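Local atomic coordinates of free methionine-R-sulfoxide reductase (PDB entry 1F5M), a protein that reduces the R-enantiomer of free methionine sulfoxide to methionine, with thioredoxin as the reductant, and helps protect yeast against oxidative stress. Residues N65-T79 / L82-F96. Numbering follows the deposited sequence.
Sequences NWAGFYVTQASEENT and LGPFQGKVACQMIQF
Phe85 CB and Gln86 O lie over the same face of the Trp66 indole, each displaced toward the rim; Phe85 CB stands 3.7 Å from the Trp66 six-membered ring centroid. The Phe85 ring runs nearly parallel to the indole, 17° apart, but slid so that the two barely overlap. With CG roughly opposite the backbone N (chi1 -151°), Trp66 swings across to Phe85, and its CZ2 lies 3.6 Å from Ala90 CB. Lys88 O sits at the indole edge, in plane, accepting a weak hydrogen bond from Trp66 NE1 (2.9 Å). Tyr70 illustrates the two-sided case: Leu82 CD2 lies over one face near the rim, Ile94 CD1 over the opposite one, and Tyr70 OH donates to Cys91 O at 2.7 Å. These rings share one face of the antiparallel GAF-domain hairpin of strands 64-72 and 79-85, whose two strands shift register by one at a beta bulge between Gly68 and Tyr70. Cutting Trp66 back to an alanine is likely to open a gap beside Phe85 and Ala90 and leave Lys88 O without its indole donor. Past strand 93-95, Asn78 CA sits over the centre of the Phe96 ring, while Phe96 N donates a hydrogen bond to Asn78 O (3.1 Å) from above the carbonyl plane.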
loop_
_atom_site.group_PDB
_atom_site.type_symbol
_atom_site.label_atom_id
_atom_site.label_comp_id
_atom_site.label_asym_id
_atom_site.label_seq_id
_atom_site.Cartn_x
_atom_site.Cartn_y
_atom_site.Cartn_z
ATOM N N ASN B 65 -4.572 -3.072 12.467
ATOM C CA ASN B 65 -4.787 -1.742 11.925
ATOM C C ASN B 65 -3.648 -1.338 10.997
ATOM O O ASN B 65 -3.695 -0.277 10.389
ATOM C CB ASN B 65 -4.973 -0.661 13.012
ATOM C CG ASN B 65 -3.912 -0.688 14.106
ATOM O OD1 ASN B 65 -3.681 -1.706 14.742
ATOM N ND2 ASN B 65 -3.304 0.464 14.365
ATOM N N TRP B 66 -2.646 -2.187 10.850
ATOM C CA TRP B 66 -1.586 -1.816 9.922
ATOM C C TRP B 66 -0.800 -3.024 9.547
ATOM O O TRP B 66 -0.510 -3.880 10.414
ATOM C CB TRP B 66 -0.663 -0.810 10.556
ATOM C CG TRP B 66 -0.009 0.110 9.614
ATOM C CD1 TRP B 66 -0.518 1.302 9.165
ATOM C CD2 TRP B 66 1.300 -0.008 9.040
ATOM N NE1 TRP B 66 0.389 1.931 8.369
ATOM C CE2 TRP B 66 1.515 1.165 8.263
ATOM C CE3 TRP B 66 2.309 -0.967 9.105
ATOM C CZ2 TRP B 66 2.693 1.401 7.562
ATOM C CZ3 TRP B 66 3.505 -0.730 8.407
ATOM C CH2 TRP B 66 3.681 0.454 7.645
ATOM N N ALA B 67 -0.484 -3.145 8.252
ATOM C CA ALA B 67 0.345 -4.256 7.805
ATOM C C ALA B 67 1.123 -3.714 6.669
ATOM O O ALA B 67 0.542 -3.321 5.619
ATOM C CB ALA B 67 -0.509 -5.486 7.374
ATOM N N GLY B 68 2.439 -3.702 6.827
ATOM C CA GLY B 68 3.244 -3.125 5.774
ATOM C C GLY B 68 4.719 -3.240 5.935
ATOM O O GLY B 68 5.225 -4.073 6.714
ATOM N N PHE B 69 5.432 -2.382 5.216
ATOM C CA PHE B 69 6.895 -2.418 5.196
ATOM C C PHE B 69 7.646 -1.085 5.300
ATOM O O PHE B 69 7.104 -0.016 4.944
ATOM C CB PHE B 69 7.415 -3.041 3.889
ATOM C CG PHE B 69 6.849 -4.408 3.569
ATOM C CD1 PHE B 69 5.556 -4.543 3.022
ATOM C CD2 PHE B 69 7.572 -5.559 3.911
ATOM C CE1 PHE B 69 4.987 -5.815 2.838
ATOM C CE2 PHE B 69 6.996 -6.846 3.725
ATOM C CZ PHE B 69 5.710 -6.962 3.197
ATOM N N TYR B 70 8.916 -1.195 5.746
ATOM C CA TYR B 70 9.874 -0.076 5.779
ATOM C C TYR B 70 11.080 -0.681 5.075
ATOM O O TYR B 70 11.284 -1.878 5.156
ATOM C CB TYR B 70 10.260 0.342 7.191
ATOM C CG TYR B 70 9.226 1.254 7.814
ATOM C CD1 TYR B 70 8.066 0.732 8.400
ATOM C CD2 TYR B 70 9.373 2.641 7.759
ATOM C CE1 TYR B 70 7.094 1.560 8.904
ATOM C CE2 TYR B 70 8.380 3.492 8.274
ATOM C CZ TYR B 70 7.251 2.949 8.839
ATOM O OH TYR B 70 6.242 3.779 9.351
ATOM N N VAL B 71 11.891 0.111 4.393
ATOM C CA VAL B 71 13.011 -0.471 3.681
ATOM C C VAL B 71 14.183 0.425 3.984
ATOM O O VAL B 71 14.026 1.621 4.199
ATOM C CB VAL B 71 12.762 -0.507 2.143
ATOM C CG1 VAL B 71 11.482 -1.340 1.819
ATOM C CG2 VAL B 71 12.624 0.922 1.625
ATOM N N THR B 72 15.360 -0.165 4.014
ATOM C CA THR B 72 16.551 0.588 4.356
ATOM C C THR B 72 16.828 1.584 3.248
ATOM O O THR B 72 16.839 1.233 2.068
ATOM C CB THR B 72 17.745 -0.375 4.584
ATOM O OG1 THR B 72 17.381 -1.321 5.597
ATOM C CG2 THR B 72 19.004 0.385 5.050
ATOM N N GLN B 73 16.976 2.844 3.637
ATOM C CA GLN B 73 17.266 3.887 2.672
ATOM C C GLN B 73 18.583 3.529 1.982
ATOM O O GLN B 73 19.569 3.189 2.653
ATOM C CB GLN B 73 17.408 5.237 3.372
ATOM C CG GLN B 73 17.775 6.357 2.408
ATOM C CD GLN B 73 18.027 7.679 3.112
ATOM O OE1 GLN B 73 18.482 7.714 4.268
ATOM N NE2 GLN B 73 17.757 8.783 2.412
ATOM N N ALA B 74 18.596 3.585 0.652
ATOM C CA ALA B 74 19.815 3.277 -0.101
ATOM C C ALA B 74 20.907 4.260 0.329
ATOM O O ALA B 74 22.025 3.868 0.671
ATOM C CB ALA B 74 19.560 3.410 -1.593
ATOM N N SER B 75 20.556 5.541 0.314
ATOM C CA SER B 75 21.469 6.596 0.692
ATOM C C SER B 75 22.058 6.414 2.102
ATOM O O SER B 75 23.171 6.868 2.359
ATOM C CB SER B 75 20.745 7.947 0.578
ATOM O OG SER B 75 21.358 8.941 1.404
ATOM N N GLU B 76 21.331 5.759 3.010
ATOM C CA GLU B 76 21.836 5.563 4.379
ATOM C C GLU B 76 21.406 4.218 4.995
ATOM O O GLU B 76 20.239 4.037 5.361
ATOM C CB GLU B 76 21.370 6.721 5.262
ATOM C CG GLU B 76 22.392 7.128 6.315
ATOM C CD GLU B 76 22.673 6.023 7.344
ATOM O OE1 GLU B 76 21.707 5.584 8.022
ATOM O OE2 GLU B 76 23.859 5.606 7.474
ATOM N N GLU B 77 22.352 3.286 5.134
ATOM C CA GLU B 77 22.034 1.952 5.665
ATOM C C GLU B 77 21.788 1.847 7.173
ATOM O O GLU B 77 22.008 0.780 7.760
ATOM C CB GLU B 77 23.126 0.937 5.281
ATOM C CG GLU B 77 23.378 0.729 3.766
ATOM C CD GLU B 77 22.291 1.302 2.834
ATOM O OE1 GLU B 77 22.231 2.550 2.681
ATOM O OE2 GLU B 77 21.505 0.505 2.250
ATOM N N ASN B 78 21.360 2.954 7.789
ATOM C CA ASN B 78 21.027 3.014 9.213
ATOM C C ASN B 78 19.698 3.735 9.362
ATOM O O ASN B 78 19.348 4.201 10.447
ATOM C CB ASN B 78 22.075 3.770 10.022
ATOM C CG ASN B 78 23.042 2.839 10.739
ATOM O OD1 ASN B 78 22.630 1.910 11.459
ATOM N ND2 ASN B 78 24.339 3.085 10.555
ATOM N N THR B 79 18.965 3.824 8.258
ATOM C CA THR B 79 17.683 4.488 8.255
ATOM C C THR B 79 16.660 3.673 7.465
ATOM O O THR B 79 17.007 3.047 6.477
ATOM C CB THR B 79 17.854 5.891 7.662
ATOM O OG1 THR B 79 18.632 6.652 8.584
ATOM C CG2 THR B 79 16.526 6.579 7.456
ATOM N N LEU B 82 9.567 4.596 4.817
ATOM C CA LEU B 82 8.217 4.019 4.667
ATOM C C LEU B 82 8.013 3.412 3.268
ATOM O O LEU B 82 8.259 4.093 2.256
ATOM C CB LEU B 82 7.164 5.118 4.856
ATOM C CG LEU B 82 5.793 4.782 5.483
ATOM C CD1 LEU B 82 4.738 5.703 4.916
ATOM C CD2 LEU B 82 5.432 3.375 5.317
ATOM N N GLY B 83 7.554 2.146 3.233
ATOM C CA GLY B 83 7.273 1.422 2.000
ATOM C C GLY B 83 5.781 1.112 1.956
ATOM O O GLY B 83 5.015 1.692 2.743
ATOM N N PRO B 84 5.319 0.221 1.052
ATOM C CA PRO B 84 3.899 -0.159 0.911
ATOM C C PRO B 84 3.250 -0.737 2.151
ATOM O O PRO B 84 3.861 -1.553 2.908
ATOM C CB PRO B 84 3.912 -1.178 -0.238
ATOM C CG PRO B 84 5.108 -0.769 -1.060
ATOM C CD PRO B 84 6.142 -0.436 0.033
ATOM N N PHE B 85 1.999 -0.346 2.365
ATOM C CA PHE B 85 1.287 -0.829 3.525
ATOM C C PHE B 85 -0.216 -0.768 3.358
ATOM O O PHE B 85 -0.732 -0.066 2.477
ATOM C CB PHE B 85 1.657 0.017 4.765
ATOM C CG PHE B 85 1.115 1.453 4.729
ATOM C CD1 PHE B 85 -0.184 1.743 5.170
ATOM C CD2 PHE B 85 1.896 2.486 4.210
ATOM C CE1 PHE B 85 -0.709 3.076 5.087
ATOM C CE2 PHE B 85 1.404 3.813 4.123
ATOM C CZ PHE B 85 0.092 4.108 4.566
ATOM N N GLN B 86 -0.911 -1.525 4.181
ATOM C CA GLN B 86 -2.382 -1.466 4.252
ATOM C C GLN B 86 -2.654 -0.866 5.633
ATOM O O GLN B 86 -2.069 -1.276 6.658
ATOM C CB GLN B 86 -3.064 -2.850 4.169
ATOM C CG GLN B 86 -2.723 -3.672 2.968
ATOM C CD GLN B 86 -3.246 -3.055 1.670
ATOM O OE1 GLN B 86 -2.516 -3.009 0.678
ATOM N NE2 GLN B 86 -4.491 -2.607 1.664
ATOM N N GLY B 87 -3.552 0.100 5.698
ATOM C CA GLY B 87 -3.855 0.713 6.995
ATOM C C GLY B 87 -3.882 2.239 6.954
ATOM O O GLY B 87 -4.027 2.829 5.883
ATOM N N LYS B 88 -3.752 2.894 8.109
ATOM C CA LYS B 88 -3.784 4.342 8.133
ATOM C C LYS B 88 -2.407 4.932 7.923
ATOM O O LYS B 88 -1.428 4.238 8.102
ATOM C CB LYS B 88 -4.370 4.828 9.451
ATOM C CG LYS B 88 -5.782 4.350 9.643
ATOM C CD LYS B 88 -6.260 4.766 11.006
ATOM C CE LYS B 88 -7.766 4.489 11.143
ATOM N NZ LYS B 88 -8.190 4.810 12.529
ATOM N N VAL B 89 -2.364 6.204 7.493
ATOM C CA VAL B 89 -1.127 6.972 7.259
ATOM C C VAL B 89 -0.107 6.727 8.416
ATOM O O VAL B 89 -0.471 6.645 9.588
ATOM C CB VAL B 89 -1.522 8.474 7.084
ATOM C CG1 VAL B 89 -0.328 9.394 7.215
ATOM C CG2 VAL B 89 -2.163 8.648 5.658
ATOM N N ALA B 90 1.173 6.619 8.056
ATOM C CA ALA B 90 2.230 6.277 8.987
ATOM C C ALA B 90 3.489 7.129 8.868
ATOM O O ALA B 90 3.658 7.876 7.892
ATOM C CB ALA B 90 2.604 4.816 8.768
ATOM N N CYS B 91 4.368 6.959 9.861
ATOM C CA CYS B 91 5.636 7.674 9.955
ATOM C C CYS B 91 6.484 7.375 8.704
ATOM O O CYS B 91 6.543 6.234 8.232
ATOM C CB CYS B 91 6.374 7.238 11.233
ATOM S SG CYS B 91 5.372 6.998 12.750
ATOM N N GLN B 92 7.119 8.412 8.165
ATOM C CA GLN B 92 7.919 8.330 6.947
ATOM C C GLN B 92 9.336 7.782 7.079
ATOM O O GLN B 92 9.896 7.192 6.133
ATOM C CB GLN B 92 7.982 9.727 6.298
ATOM C CG GLN B 92 6.621 10.371 6.087
ATOM C CD GLN B 92 6.232 11.331 7.187
ATOM O OE1 GLN B 92 6.491 11.082 8.385
ATOM N NE2 GLN B 92 5.603 12.453 6.797
ATOM N N MET B 93 9.935 7.947 8.251
ATOM C CA MET B 93 11.291 7.485 8.389
ATOM C C MET B 93 11.502 7.053 9.814
ATOM O O MET B 93 10.936 7.650 10.707
ATOM C CB MET B 93 12.234 8.657 8.029
ATOM C CG MET B 93 13.711 8.420 8.240
ATOM S SD MET B 93 14.680 9.856 7.598
ATOM C CE MET B 93 13.912 10.056 5.856
ATOM N N ILE B 94 12.270 5.990 10.009
ATOM C CA ILE B 94 12.595 5.514 11.354
ATOM C C ILE B 94 14.097 5.245 11.402
ATOM O O ILE B 94 14.656 4.650 10.475
ATOM C CB ILE B 94 11.841 4.233 11.713
ATOM C CG1 ILE B 94 10.342 4.530 11.768
ATOM C CG2 ILE B 94 12.266 3.748 13.165
ATOM C CD1 ILE B 94 9.484 3.287 11.704
ATOM N N GLN B 95 14.748 5.675 12.487
ATOM C CA GLN B 95 16.190 5.501 12.633
ATOM C C GLN B 95 16.464 4.137 13.293
ATOM O O GLN B 95 15.721 3.726 14.200
ATOM C CB GLN B 95 16.711 6.663 13.482
ATOM C CG GLN B 95 18.079 7.197 13.097
ATOM C CD GLN B 95 18.240 7.328 11.598
ATOM O OE1 GLN B 95 17.501 8.071 10.936
ATOM N NE2 GLN B 95 19.213 6.596 11.046
ATOM N N PHE B 96 17.490 3.422 12.817
ATOM C CA PHE B 96 17.834 2.106 13.369
ATOM C C PHE B 96 18.035 2.287 14.857
ATOM O O PHE B 96 18.439 3.366 15.316
ATOM C CB PHE B 96 19.129 1.540 12.760
ATOM C CG PHE B 96 18.939 0.828 11.453
ATOM C CD1 PHE B 96 18.097 1.353 10.471
ATOM C CD2 PHE B 96 19.699 -0.321 11.156
ATOM C CE1 PHE B 96 18.011 0.772 9.222
ATOM C CE2 PHE B 96 19.622 -0.911 9.904
ATOM C CZ PHE B 96 18.776 -0.359 8.925
HETATM O O HOH W 1 -2.987 2.301 11.171
#